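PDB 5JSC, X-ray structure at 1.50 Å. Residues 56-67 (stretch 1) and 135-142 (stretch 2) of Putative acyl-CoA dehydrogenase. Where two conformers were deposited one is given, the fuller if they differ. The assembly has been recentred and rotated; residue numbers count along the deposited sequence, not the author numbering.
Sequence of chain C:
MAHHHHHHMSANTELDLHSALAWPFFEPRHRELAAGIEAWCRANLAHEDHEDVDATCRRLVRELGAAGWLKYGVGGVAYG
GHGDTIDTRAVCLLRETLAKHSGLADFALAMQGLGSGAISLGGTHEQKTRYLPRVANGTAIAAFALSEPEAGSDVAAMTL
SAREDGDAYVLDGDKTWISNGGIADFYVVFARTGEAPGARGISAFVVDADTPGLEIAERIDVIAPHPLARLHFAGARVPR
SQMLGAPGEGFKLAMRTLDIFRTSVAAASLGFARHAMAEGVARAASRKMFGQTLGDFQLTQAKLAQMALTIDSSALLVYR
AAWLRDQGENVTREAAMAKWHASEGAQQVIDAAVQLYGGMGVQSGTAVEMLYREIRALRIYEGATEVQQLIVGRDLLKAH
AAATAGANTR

Stretch 1 (56-67) TCRRLVRELGAA
Stretch 2 (135-142) VANGTAIA

Two stretches of one chain of a putative acyl-CoA dehydrogenase, at least 71 residues apart in sequence where they touch, bury 324 Å² (both sides summed) without a direct hydrogen bond between them. Stretch 1 is helical from Thr56 through most of its length, with phi/psi near -63/-43 and i to i+4 bonds such as Val61 N to Cys57 O (2.9 Å) and Gly65 N to Val61 O (2.9 Å). Stretch 2 enters as the last turn of another helix and continues as an irregular segment. As it advances from Ala136 to Ile141, its contacts step back along the helix from Gly65 to Cys57.

Val135 (-60/-47, chi1 t) and Ala136 (-69/-29) are helical, and both CA-to-CB bonds point away from stretch 1; Ala136 meets it through backbone, its O lying 4.2 Å from Gly65 O. Asn137 (-101/9) is the first residue to leave helical phi/psi. Its CB also points away, and with chi1 p and chi2 12° its OD1 accepts from Thr139 OG1 (2.7 Å) and Thr139 N (3.1 Å), tying the turn together locally. Asn137 O faces the helix instead: Gly65 CA makes a CA-H...O contact with it at 3.5 Å, and one water donates to both Asn137 O and Arg62 O, 2.8 Å from each, bridging two carbonyls that cannot bond each other.

Gly138 (77/16) is the closest point of the register, its CA 4.1 Å from Gly65 CA. Its N bonds back to Val135 O (3.2 Å), and its CA makes a second CA-H...O contact, with Val61 O at 3.6 Å. Two glycines allow this approach. An ideal CB on Gly138 would lie 2.4 Å from Val61 O, and one on Gly65 would lie 2.3 Å from Asn137 O; the positive phi of Gly138 itself also favours glycine. Gly138 O lies 3.5 Å from Val61 CG1 and 3.8 Å from Arg62 CA.

Thr139 (-100/0, chi1 p) and Ala140 (-136/130) turn their CB atoms away as the chain becomes extended. Ile141 (-93/126, chi1 m, chi2 t) points its CB toward the helix and supplies the apolar part of the contact. Its CG1 packs 4.1 Å from CG1 of Val61 (chi1 t), while its CD1 reaches 4.4 Å from Cys57 SG (chi1 149°) and 3.8 Å from CG in the aliphatic part of Arg58 (chi1 m, chi2 t, chi3 t). Ala142 (-97/160) is out of reach.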

# COMPACT_ATOMS: atom_id res chain seq x y z
N THR C 56 -32.82 20.98 -6.35
CA THR C 56 -31.51 21.51 -6.71
C THR C 56 -31.04 20.95 -8.05
O THR C 56 -30.49 21.69 -8.87
CB THR C 56 -30.50 21.20 -5.60
OG1 THR C 56 -30.90 21.88 -4.40
CG2 THR C 56 -29.10 21.68 -5.99
N CYS C 57 -31.26 19.66 -8.29
CA CYS C 57 -30.89 19.04 -9.57
C CYS C 57 -31.63 19.70 -10.72
O CYS C 57 -31.05 20.04 -11.75
CB CYS C 57 -31.20 17.53 -9.56
SG CYS C 57 -31.66 16.72 -11.18
N ARG C 58 -32.94 19.86 -10.55
CA ARG C 58 -33.75 20.49 -11.60
C ARG C 58 -33.24 21.89 -11.91
O ARG C 58 -33.12 22.27 -13.08
CB ARG C 58 -35.22 20.54 -11.18
CG ARG C 58 -35.93 19.20 -11.14
CD ARG C 58 -37.39 19.39 -10.76
NE ARG C 58 -38.23 18.26 -11.14
CZ ARG C 58 -38.76 17.39 -10.29
NH1 ARG C 58 -38.54 17.51 -8.99
NH2 ARG C 58 -39.52 16.41 -10.75
N ARG C 59 -32.95 22.68 -10.87
CA ARG C 59 -32.47 24.04 -11.08
C ARG C 59 -31.11 24.03 -11.78
O ARG C 59 -30.88 24.82 -12.71
CB ARG C 59 -32.39 24.76 -9.73
CG ARG C 59 -31.89 26.18 -9.78
CD ARG C 59 -32.13 26.88 -8.44
NE ARG C 59 -31.35 26.30 -7.34
CZ ARG C 59 -31.86 25.55 -6.36
NH1 ARG C 59 -33.16 25.27 -6.32
NH2 ARG C 59 -31.06 25.08 -5.41
N LEU C 60 -30.22 23.13 -11.37
CA LEU C 60 -28.89 23.07 -11.96
C LEU C 60 -28.95 22.68 -13.43
O LEU C 60 -28.23 23.25 -14.26
CB LEU C 60 -28.01 22.10 -11.18
CG LEU C 60 -27.50 22.63 -9.84
CD1 LEU C 60 -26.96 21.49 -9.00
CD2 LEU C 60 -26.42 23.69 -10.06
N VAL C 61 -29.81 21.72 -13.78
CA VAL C 61 -29.95 21.32 -15.18
C VAL C 61 -30.42 22.50 -16.02
O VAL C 61 -29.89 22.77 -17.10
CB VAL C 61 -30.89 20.11 -15.33
CG1 VAL C 61 -31.23 19.86 -16.80
CG2 VAL C 61 -30.26 18.86 -14.72
N ARG C 62 -31.44 23.23 -15.53
CA ARG C 62 -31.92 24.39 -16.26
C ARG C 62 -30.83 25.45 -16.42
O ARG C 62 -30.67 26.03 -17.50
CB ARG C 62 -33.15 24.98 -15.56
CG ARG C 62 -34.33 24.03 -15.49
CD ARG C 62 -35.59 24.74 -14.99
NE ARG C 62 -35.44 25.26 -13.63
CZ ARG C 62 -35.98 24.72 -12.55
NH1 ARG C 62 -36.72 23.62 -12.65
NH2 ARG C 62 -35.79 25.27 -11.35
N GLU C 63 -30.08 25.73 -15.35
CA GLU C 63 -29.06 26.78 -15.39
C GLU C 63 -27.89 26.38 -16.27
O GLU C 63 -27.40 27.19 -17.07
CB GLU C 63 -28.57 27.08 -13.97
CG GLU C 63 -29.60 27.71 -13.06
CD GLU C 63 -29.06 27.90 -11.65
OE1 GLU C 63 -27.96 27.39 -11.35
OE2 GLU C 63 -29.74 28.56 -10.84
N LEU C 64 -27.40 25.16 -16.11
CA LEU C 64 -26.32 24.69 -16.97
C LEU C 64 -26.76 24.67 -18.42
O LEU C 64 -25.99 25.02 -19.32
CB LEU C 64 -25.86 23.29 -16.53
CG LEU C 64 -25.08 23.22 -15.21
CD1 LEU C 64 -25.04 21.79 -14.72
CD2 LEU C 64 -23.68 23.77 -15.38
N GLY C 65 -28.02 24.29 -18.66
CA GLY C 65 -28.53 24.28 -20.02
C GLY C 65 -28.56 25.66 -20.63
O GLY C 65 -28.11 25.87 -21.76
N ALA C 66 -29.09 26.63 -19.88
CA ALA C 66 -29.20 27.99 -20.40
C ALA C 66 -27.83 28.60 -20.67
O ALA C 66 -27.69 29.42 -21.58
CB ALA C 66 -29.98 28.87 -19.41
N ALA C 67 -26.81 28.20 -19.90
CA ALA C 67 -25.46 28.72 -20.08
C ALA C 67 -24.69 28.03 -21.19
O ALA C 67 -23.56 28.45 -21.49
CB ALA C 67 -24.69 28.62 -18.77
N VAL C 135 -32.36 17.81 -24.04
CA VAL C 135 -31.25 17.47 -23.16
C VAL C 135 -30.21 18.58 -23.20
O VAL C 135 -29.73 19.06 -22.16
CB VAL C 135 -30.63 16.12 -23.56
CG1 VAL C 135 -29.29 15.89 -22.84
CG2 VAL C 135 -31.59 14.96 -23.26
N ALA C 136 -29.87 19.03 -24.41
CA ALA C 136 -28.79 19.98 -24.60
C ALA C 136 -29.11 21.36 -24.05
O ALA C 136 -28.20 22.10 -23.67
CB ALA C 136 -28.44 20.10 -26.09
N ASN C 137 -30.39 21.76 -24.02
CA ASN C 137 -30.72 23.06 -23.44
C ASN C 137 -31.27 22.95 -22.03
O ASN C 137 -31.69 23.96 -21.45
CB ASN C 137 -31.66 23.85 -24.37
CG ASN C 137 -33.07 23.27 -24.47
OD1 ASN C 137 -33.47 22.42 -23.70
ND2 ASN C 137 -33.83 23.79 -25.43
N GLY C 138 -31.22 21.77 -21.43
CA GLY C 138 -31.61 21.63 -20.04
C GLY C 138 -33.10 21.63 -19.77
O GLY C 138 -33.50 21.81 -18.61
N THR C 139 -33.94 21.43 -20.78
CA THR C 139 -35.38 21.37 -20.56
C THR C 139 -35.92 19.94 -20.50
O THR C 139 -37.13 19.75 -20.33
CB THR C 139 -36.13 22.17 -21.64
OG1 THR C 139 -35.89 21.59 -22.92
CG2 THR C 139 -35.68 23.63 -21.63
N ALA C 140 -35.05 18.94 -20.65
CA ALA C 140 -35.41 17.55 -20.38
C ALA C 140 -34.29 16.91 -19.58
O ALA C 140 -33.12 17.00 -19.97
CB ALA C 140 -35.63 16.75 -21.67
N ILE C 141 -34.65 16.26 -18.48
CA ILE C 141 -33.68 15.59 -17.60
C ILE C 141 -33.57 14.13 -18.03
O ILE C 141 -34.58 13.42 -18.12
CB ILE C 141 -34.12 15.72 -16.13
CG1 ILE C 141 -34.15 17.20 -15.73
CG2 ILE C 141 -33.19 14.93 -15.22
CD1 ILE C 141 -34.65 17.45 -14.32
N ALA C 142 -32.34 13.68 -18.28
CA ALA C 142 -32.06 12.35 -18.82
C ALA C 142 -31.70 11.38 -17.71
O ALA C 142 -31.29 11.77 -16.61
CB ALA C 142 -30.92 12.42 -19.84
O HOH W 1 -32.67 25.69 -19.50